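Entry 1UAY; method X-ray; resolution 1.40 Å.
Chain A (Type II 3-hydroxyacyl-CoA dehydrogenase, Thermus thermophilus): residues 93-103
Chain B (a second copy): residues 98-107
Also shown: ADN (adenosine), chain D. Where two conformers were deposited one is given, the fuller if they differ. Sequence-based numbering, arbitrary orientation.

Chain A, residues 93-103: SFRRVLEVNLL
Chain B, residues 98-107: LEVNLLGTFN

How do the two backbones lie? Both stretches are helical throughout, each continuing beyond its ends, and their N-to-C directions differ by 145°, so they pack roughly antiparallel with axes 10.8 Å apart at closest approach. Register is set by Arg A95 CA to Leu B103 CA at 7.1 Å and Leu A98 CA to Leu B98 CA at 8.5 Å. Each helix widens into a pi-type turn at 99-103: Leu A103 N bonds to Leu A98 O, and Leu B103 N to Leu B98 O, both at 3.0 Å. Phi/psi stays near -65/-45 except at Leu A102 and Leu B102, close to -100/-58.

What anchors the aromatic end? Phe A94 (chi1 t, chi2 83°) and Phe B106 (chi1 t, chi2 74°) form an offset stack, their ring centroids 3.8 Å apart and planes only 3° from parallel. Phe A94 CG reaches Phe B106 CD2 at 3.4 Å. Leu B102 CG sits at the edge of the Phe A94 ring, 4.3 Å from Phe A94 CZ, while Phe A94 CE2 lies 3.8 Å from Leu B103 CA.

How do the leucines fill the middle? Their CA-to-CB bonds point toward the partner helix at Leu A98 and Leu B98 (both m, t) and at Leu A102 and Leu B102 (both t, p). Leu A98 CD2 meets Leu B102 CD2 at 3.6 Å; the reciprocal pair, Leu A102 CD2 and Leu B98 CD1, is 3.8 Å apart.

Where does charge enter? Arg A95 starts sideways, but its t, t, m chain (chi4 111°) brings the guanidinium across. Arg A95 NE donates to Glu B99 OE2 at 3.2 Å and 155°, a salt bridge made near the guanidinium plane; Glu B99 answers with chi1 and chi2 both m. Over one guanidinium face lies Leu B103 CD1, 3.7 Å from Arg A95 NH2.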

ATOM      1  N   SER A  93     -25.005  -2.308 -14.100  1.00 10.95           N
ATOM      2  CA  SER A  93     -23.695  -2.367 -14.740  1.00 10.30           C
ATOM      3  C   SER A  93     -22.618  -2.589 -13.681  1.00  9.79           C
ATOM      4  O   SER A  93     -21.661  -3.328 -13.908  1.00 10.41           O
ATOM      5  CB  SER A  93     -23.410  -1.086 -15.529  1.00 10.38           C
ATOM      6  OG  SER A  93     -23.503   0.058 -14.703  1.00 12.16           O
ATOM      7  N   PHE A  94     -22.785  -1.957 -12.521  1.00  9.45           N
ATOM      8  CA  PHE A  94     -21.836  -2.109 -11.422  1.00  9.05           C
ATOM      9  C   PHE A  94     -21.877  -3.559 -10.944  1.00  9.13           C
ATOM     10  O   PHE A  94     -20.838  -4.198 -10.772  1.00  8.40           O
ATOM     11  CB  PHE A  94     -22.214  -1.178 -10.263  1.00  8.80           C
ATOM     12  CG  PHE A  94     -21.270  -1.246  -9.091  1.00 10.13           C
ATOM     13  CD1 PHE A  94     -20.086  -0.514  -9.087  1.00 11.80           C
ATOM     14  CD2 PHE A  94     -21.565  -2.044  -7.991  1.00 12.48           C
ATOM     15  CE1 PHE A  94     -19.209  -0.573  -7.997  1.00 11.80           C
ATOM     16  CE2 PHE A  94     -20.698  -2.111  -6.904  1.00 12.00           C
ATOM     17  CZ  PHE A  94     -19.519  -1.374  -6.907  1.00 12.14           C
ATOM     18  N   ARG A  95     -23.082  -4.080 -10.741  1.00  9.10           N
ATOM     19  CA  ARG A  95     -23.243  -5.455 -10.278  1.00  9.15           C
ATOM     20  C   ARG A  95     -22.617  -6.461 -11.242  1.00  9.42           C
ATOM     21  O   ARG A  95     -21.970  -7.415 -10.809  1.00 10.02           O
ATOM     22  CB  ARG A  95     -24.728  -5.784 -10.071  1.00 10.56           C
ATOM     23  CG  ARG A  95     -24.964  -7.199  -9.561  1.00 13.19           C
ATOM     24  CD  ARG A  95     -26.440  -7.510  -9.343  1.00 15.70           C
ATOM     25  NE  ARG A  95     -27.007  -6.793  -8.203  1.00 18.93           N
ATOM     26  CZ  ARG A  95     -27.894  -5.809  -8.298  1.00 20.32           C
ATOM     27  NH1 ARG A  95     -28.327  -5.413  -9.487  1.00 22.02           N
ATOM     28  NH2 ARG A  95     -28.354  -5.223  -7.201  1.00 22.45           N
ATOM     29  N   ARG A  96     -22.801  -6.250 -12.543  1.00  8.75           N
ATOM     30  CA  ARG A  96     -22.251  -7.158 -13.545  1.00 10.00           C
ATOM     31  C   ARG A  96     -20.730  -7.234 -13.478  1.00  8.86           C
ATOM     32  O   ARG A  96     -20.150  -8.321 -13.539  1.00  8.82           O
ATOM     33  CB  ARG A  96     -22.679  -6.727 -14.951  1.00 12.48           C
ATOM     34  CG  ARG A  96     -22.106  -7.593 -16.063  1.00 18.96           C
ATOM     35  CD  ARG A  96     -22.509  -9.053 -15.902  1.00 22.09           C
ATOM     36  NE  ARG A  96     -21.956  -9.900 -16.958  1.00 27.41           N
ATOM     37  CZ  ARG A  96     -22.149 -11.212 -17.043  1.00 27.34           C
ATOM     38  NH1 ARG A  96     -22.884 -11.837 -16.133  1.00 29.32           N
ATOM     39  NH2 ARG A  96     -21.608 -11.904 -18.037  1.00 29.90           N
ATOM     40  N   VAL A  97     -20.080  -6.081 -13.357  1.00  7.70           N
ATOM     41  CA  VAL A  97     -18.629  -6.057 -13.278  1.00  8.35           C
ATOM     42  C   VAL A  97     -18.157  -6.812 -12.035  1.00  8.03           C
ATOM     43  O   VAL A  97     -17.189  -7.573 -12.099  1.00  8.63           O
ATOM     44  CB  VAL A  97     -18.097  -4.610 -13.252  1.00  8.32           C
ATOM     45  CG1 VAL A  97     -16.588  -4.613 -13.087  1.00  9.33           C
ATOM     46  CG2 VAL A  97     -18.473  -3.906 -14.548  1.00  9.17           C
ATOM     47  N   LEU A  98     -18.839  -6.617 -10.908  1.00  6.78           N
ATOM     48  CA  LEU A  98     -18.472  -7.314  -9.676  1.00  7.56           C
ATOM     49  C   LEU A  98     -18.690  -8.810  -9.836  1.00  7.81           C
ATOM     50  O   LEU A  98     -17.867  -9.620  -9.409  1.00  7.88           O
ATOM     51  CB  LEU A  98     -19.310  -6.828  -8.490  1.00  9.40           C
ATOM     52  CG  LEU A  98     -19.062  -5.450  -7.874  1.00 13.01           C
ATOM     53  CD1 LEU A  98     -19.845  -5.358  -6.568  1.00 13.92           C
ATOM     54  CD2 LEU A  98     -17.580  -5.242  -7.607  1.00 16.03           C
ATOM     55  N   GLU A  99     -19.808  -9.176 -10.450  1.00  7.65           N
ATOM     56  CA  GLU A  99     -20.147 -10.587 -10.638  1.00  8.67           C
ATOM     57  C   GLU A  99     -19.073 -11.332 -11.441  1.00  8.07           C
ATOM     58  O   GLU A  99     -18.592 -12.385 -11.045  1.00  7.90           O
ATOM     59  CB  GLU A  99     -21.513 -10.704 -11.333  1.00 11.30           C
ATOM     60  CG  GLU A  99     -22.703 -10.484 -10.441  0.50 14.18           C
ATOM     61  CD  GLU A  99     -22.837 -11.618  -9.443  0.50 17.56           C
ATOM     62  OE1 GLU A  99     -22.995 -12.762  -9.857  0.50 19.53           O
ATOM     63  OE2 GLU A  99     -22.829 -11.340  -8.246  0.50 18.14           O
ATOM     64  N   VAL A 100     -18.679 -10.789 -12.586  1.00  7.75           N
ATOM     65  CA  VAL A 100     -17.683 -11.460 -13.412  1.00  7.43           C
ATOM     66  C   VAL A 100     -16.258 -11.405 -12.865  1.00  7.34           C
ATOM     67  O   VAL A 100     -15.602 -12.437 -12.710  1.00  8.26           O
ATOM     68  CB  VAL A 100     -17.665 -10.875 -14.845  1.00  8.44           C
ATOM     69  CG1 VAL A 100     -16.628 -11.602 -15.689  1.00 10.15           C
ATOM     70  CG2 VAL A 100     -19.049 -10.988 -15.479  1.00  9.90           C
ATOM     71  N   ASN A 101     -15.787 -10.201 -12.556  1.00  6.78           N
ATOM     72  CA  ASN A 101     -14.418 -10.012 -12.088  1.00  6.89           C
ATOM     73  C   ASN A 101     -14.106 -10.477 -10.678  1.00  7.40           C
ATOM     74  O   ASN A 101     -13.030 -11.022 -10.426  1.00  9.27           O
ATOM     75  CB  ASN A 101     -14.023  -8.536 -12.201  1.00  6.62           C
ATOM     76  CG  ASN A 101     -14.040  -8.033 -13.624  1.00  7.73           C
ATOM     77  OD1 ASN A 101     -14.164  -8.812 -14.570  1.00  8.37           O
ATOM     78  ND2 ASN A 101     -13.900  -6.723 -13.787  1.00  7.99           N
ATOM     79  N   LEU A 102     -15.029 -10.259  -9.751  1.00  6.32           N
ATOM     80  CA  LEU A 102     -14.776 -10.635  -8.367  1.00  7.23           C
ATOM     81  C   LEU A 102     -15.419 -11.955  -7.984  1.00  7.30           C
ATOM     82  O   LEU A 102     -14.726 -12.879  -7.562  1.00  7.19           O
ATOM     83  CB  LEU A 102     -15.241  -9.510  -7.434  1.00  7.56           C
ATOM     84  CG  LEU A 102     -15.041  -9.676  -5.923  1.00  7.24           C
ATOM     85  CD1 LEU A 102     -13.614 -10.117  -5.609  1.00  8.25           C
ATOM     86  CD2 LEU A 102     -15.352  -8.354  -5.240  1.00  9.26           C
ATOM     87  N   LEU A 103     -16.736 -12.059  -8.132  1.00  7.03           N
ATOM     88  CA  LEU A 103     -17.404 -13.304  -7.782  1.00  6.97           C
ATOM     89  C   LEU A 103     -16.892 -14.446  -8.664  1.00  6.81           C
ATOM     90  O   LEU A 103     -16.694 -15.561  -8.184  1.00  7.63           O
ATOM     91  CB  LEU A 103     -18.926 -13.155  -7.900  1.00  8.29           C
ATOM     92  CG  LEU A 103     -19.708 -14.418  -7.523  1.00  8.12           C
ATOM     93  CD1 LEU A 103     -20.987 -14.053  -6.776  1.00 10.98           C
ATOM     94  CD2 LEU A 103     -20.007 -15.212  -8.784  1.00  9.82           C
TER
ATOM     95  N   LEU B  98     -20.894  -9.337  -0.460  1.00  8.22           N
ATOM     96  CA  LEU B  98     -20.494  -8.370  -1.475  1.00  8.60           C
ATOM     97  C   LEU B  98     -21.626  -7.385  -1.740  1.00  8.97           C
ATOM     98  O   LEU B  98     -21.404  -6.177  -1.835  1.00  8.50           O
ATOM     99  CB  LEU B  98     -20.149  -9.070  -2.789  1.00 10.18           C
ATOM    100  CG  LEU B  98     -18.874  -9.897  -2.912  0.50 10.33           C
ATOM    101  CD1 LEU B  98     -18.606 -10.118  -4.393  0.50 10.79           C
ATOM    102  CD2 LEU B  98     -17.698  -9.177  -2.275  0.50 10.28           C
ATOM    103  N   GLU B  99     -22.839  -7.911  -1.874  1.00  8.34           N
ATOM    104  CA  GLU B  99     -24.005  -7.081  -2.146  1.00  8.99           C
ATOM    105  C   GLU B  99     -24.213  -5.992  -1.103  1.00  9.13           C
ATOM    106  O   GLU B  99     -24.336  -4.817  -1.438  1.00  9.26           O
ATOM    107  CB  GLU B  99     -25.261  -7.953  -2.221  1.00 11.53           C
ATOM    108  CG  GLU B  99     -25.461  -8.661  -3.549  1.00 17.52           C
ATOM    109  CD  GLU B  99     -25.863  -7.707  -4.659  1.00 20.79           C
ATOM    110  OE1 GLU B  99     -26.837  -6.948  -4.463  1.00 24.35           O
ATOM    111  OE2 GLU B  99     -25.215  -7.721  -5.724  1.00 24.71           O
ATOM    112  N   VAL B 100     -24.247  -6.379   0.164  1.00  8.06           N
ATOM    113  CA  VAL B 100     -24.472  -5.407   1.222  1.00  8.22           C
ATOM    114  C   VAL B 100     -23.301  -4.460   1.463  1.00  8.26           C
ATOM    115  O   VAL B 100     -23.462  -3.239   1.427  1.00  8.15           O
ATOM    116  CB  VAL B 100     -24.805  -6.106   2.561  1.00  9.44           C
ATOM    117  CG1 VAL B 100     -25.020  -5.067   3.653  1.00 10.29           C
ATOM    118  CG2 VAL B 100     -26.049  -6.963   2.400  1.00  9.80           C
ATOM    119  N   ASN B 101     -22.122  -5.024   1.699  1.00  7.41           N
ATOM    120  CA  ASN B 101     -20.949  -4.218   2.006  1.00  6.15           C
ATOM    121  C   ASN B 101     -20.366  -3.393   0.874  1.00  6.55           C
ATOM    122  O   ASN B 101     -19.929  -2.264   1.097  1.00  8.29           O
ATOM    123  CB  ASN B 101     -19.840  -5.098   2.590  1.00  6.59           C
ATOM    124  CG  ASN B 101     -20.246  -5.776   3.882  1.00  6.85           C
ATOM    125  OD1 ASN B 101     -21.304  -5.493   4.446  1.00  8.78           O
ATOM    126  ND2 ASN B 101     -19.397  -6.672   4.364  1.00  7.85           N
ATOM    127  N   LEU B 102     -20.340  -3.947  -0.331  1.00  6.76           N
ATOM    128  CA  LEU B 102     -19.764  -3.226  -1.455  1.00  6.73           C
ATOM    129  C   LEU B 102     -20.807  -2.571  -2.347  1.00  6.36           C
ATOM    130  O   LEU B 102     -20.793  -1.355  -2.524  1.00  7.01           O
ATOM    131  CB  LEU B 102     -18.857  -4.158  -2.276  1.00  6.71           C
ATOM    132  CG  LEU B 102     -18.151  -3.553  -3.496  1.00  7.12           C
ATOM    133  CD1 LEU B 102     -17.420  -2.269  -3.115  1.00  8.46           C
ATOM    134  CD2 LEU B 102     -17.177  -4.578  -4.063  1.00  9.26           C
ATOM    135  N   LEU B 103     -21.719  -3.359  -2.909  1.00  7.11           N
ATOM    136  CA  LEU B 103     -22.733  -2.774  -3.771  1.00  6.74           C
ATOM    137  C   LEU B 103     -23.600  -1.779  -3.001  1.00  6.46           C
ATOM    138  O   LEU B 103     -23.967  -0.736  -3.539  1.00  7.25           O
ATOM    139  CB  LEU B 103     -23.598  -3.865  -4.409  1.00  7.20           C
ATOM    140  CG  LEU B 103     -24.689  -3.354  -5.358  1.00  6.89           C
ATOM    141  CD1 LEU B 103     -24.841  -4.304  -6.534  1.00  9.48           C
ATOM    142  CD2 LEU B 103     -26.004  -3.210  -4.601  1.00  9.56           C
ATOM    143  N   GLY B 104     -23.914  -2.091  -1.746  1.00  6.88           N
ATOM    144  CA  GLY B 104     -24.727  -1.188  -0.945  1.00  7.16           C
ATOM    145  C   GLY B 104     -24.047   0.157  -0.769  1.00  7.29           C
ATOM    146  O   GLY B 104     -24.678   1.212  -0.860  1.00  8.17           O
ATOM    147  N   THR B 105     -22.745   0.118  -0.516  1.00  6.81           N
ATOM    148  CA  THR B 105     -21.970   1.335  -0.340  1.00  6.27           C
ATOM    149  C   THR B 105     -21.936   2.129  -1.641  1.00  6.72           C
ATOM    150  O   THR B 105     -22.048   3.356  -1.631  1.00  6.78           O
ATOM    151  CB  THR B 105     -20.549   0.988   0.138  1.00  7.70           C
ATOM    152  OG1 THR B 105     -20.608   0.631   1.524  1.00 10.80           O
ATOM    153  CG2 THR B 105     -19.603   2.158  -0.039  1.00  8.32           C
ATOM    154  N   PHE B 106     -21.799   1.432  -2.764  1.00  5.98           N
ATOM    155  CA  PHE B 106     -21.780   2.102  -4.056  1.00  6.85           C
ATOM    156  C   PHE B 106     -23.151   2.698  -4.373  1.00  6.39           C
ATOM    157  O   PHE B 106     -23.252   3.795  -4.921  1.00  6.71           O
ATOM    158  CB  PHE B 106     -21.396   1.129  -5.169  1.00  7.22           C
ATOM    159  CG  PHE B 106     -21.346   1.767  -6.523  1.00  7.79           C
ATOM    160  CD1 PHE B 106     -20.296   2.613  -6.864  1.00  9.58           C
ATOM    161  CD2 PHE B 106     -22.369   1.561  -7.442  1.00  8.88           C
ATOM    162  CE1 PHE B 106     -20.266   3.249  -8.102  1.00 11.70           C
ATOM    163  CE2 PHE B 106     -22.346   2.193  -8.683  1.00 10.59           C
ATOM    164  CZ  PHE B 106     -21.292   3.038  -9.011  1.00 11.63           C
ATOM    165  N   ASN B 107     -24.204   1.966  -4.028  1.00  6.94           N
ATOM    166  CA  ASN B 107     -25.570   2.415  -4.281  1.00  8.06           C
ATOM    167  C   ASN B 107     -25.828   3.718  -3.531  1.00  7.74           C
ATOM    168  O   ASN B 107     -26.378   4.672  -4.087  1.00  7.95           O
ATOM    169  CB  ASN B 107     -26.549   1.323  -3.840  1.00  7.56           C
ATOM    170  CG  ASN B 107     -27.956   1.545  -4.360  1.00  9.42           C
ATOM    171  OD1 ASN B 107     -28.155   2.084  -5.451  1.00  8.61           O
ATOM    172  ND2 ASN B 107     -28.942   1.103  -3.590  1.00 10.25           N
TER
HETATM  173  O5' ADN D1002     -23.511  -2.021  10.347  1.00 19.66           O
HETATM  174  C5' ADN D1002     -24.451  -2.655  11.220  1.00 13.75           C
HETATM  175  C4' ADN D1002     -25.807  -1.959  10.948  1.00 12.77           C
HETATM  176  O4' ADN D1002     -25.966  -2.385   9.554  1.00 12.35           O
HETATM  177  C3' ADN D1002     -26.862  -2.814  11.682  1.00 11.24           C
HETATM  178  O3' ADN D1002     -27.612  -1.864  12.478  1.00 12.42           O
HETATM  179  C2' ADN D1002     -27.757  -3.478  10.610  1.00 11.00           C
HETATM  180  O2' ADN D1002     -29.153  -3.567  10.894  1.00 10.14           O
HETATM  181  C1' ADN D1002     -27.334  -2.685   9.375  1.00 11.06           C
HETATM  182  N9  ADN D1002     -27.548  -3.323   8.070  1.00  9.65           N
HETATM  183  C8  ADN D1002     -27.080  -4.600   7.672  1.00  8.91           C
HETATM  184  N7  ADN D1002     -27.376  -4.936   6.452  1.00 10.04           N
HETATM  185  C5  ADN D1002     -28.081  -3.829   5.977  1.00  8.03           C
HETATM  186  C6  ADN D1002     -28.703  -3.506   4.701  1.00  8.74           C
HETATM  187  N6  ADN D1002     -28.686  -4.341   3.660  1.00 10.26           N
HETATM  188  N1  ADN D1002     -29.340  -2.271   4.574  1.00  8.65           N
HETATM  189  C2  ADN D1002     -29.379  -1.388   5.627  1.00  8.98           C
HETATM  190  N3  ADN D1002     -28.827  -1.584   6.866  1.00  9.07           N
HETATM  191  C4  ADN D1002     -28.198  -2.823   6.971  1.00  7.79           C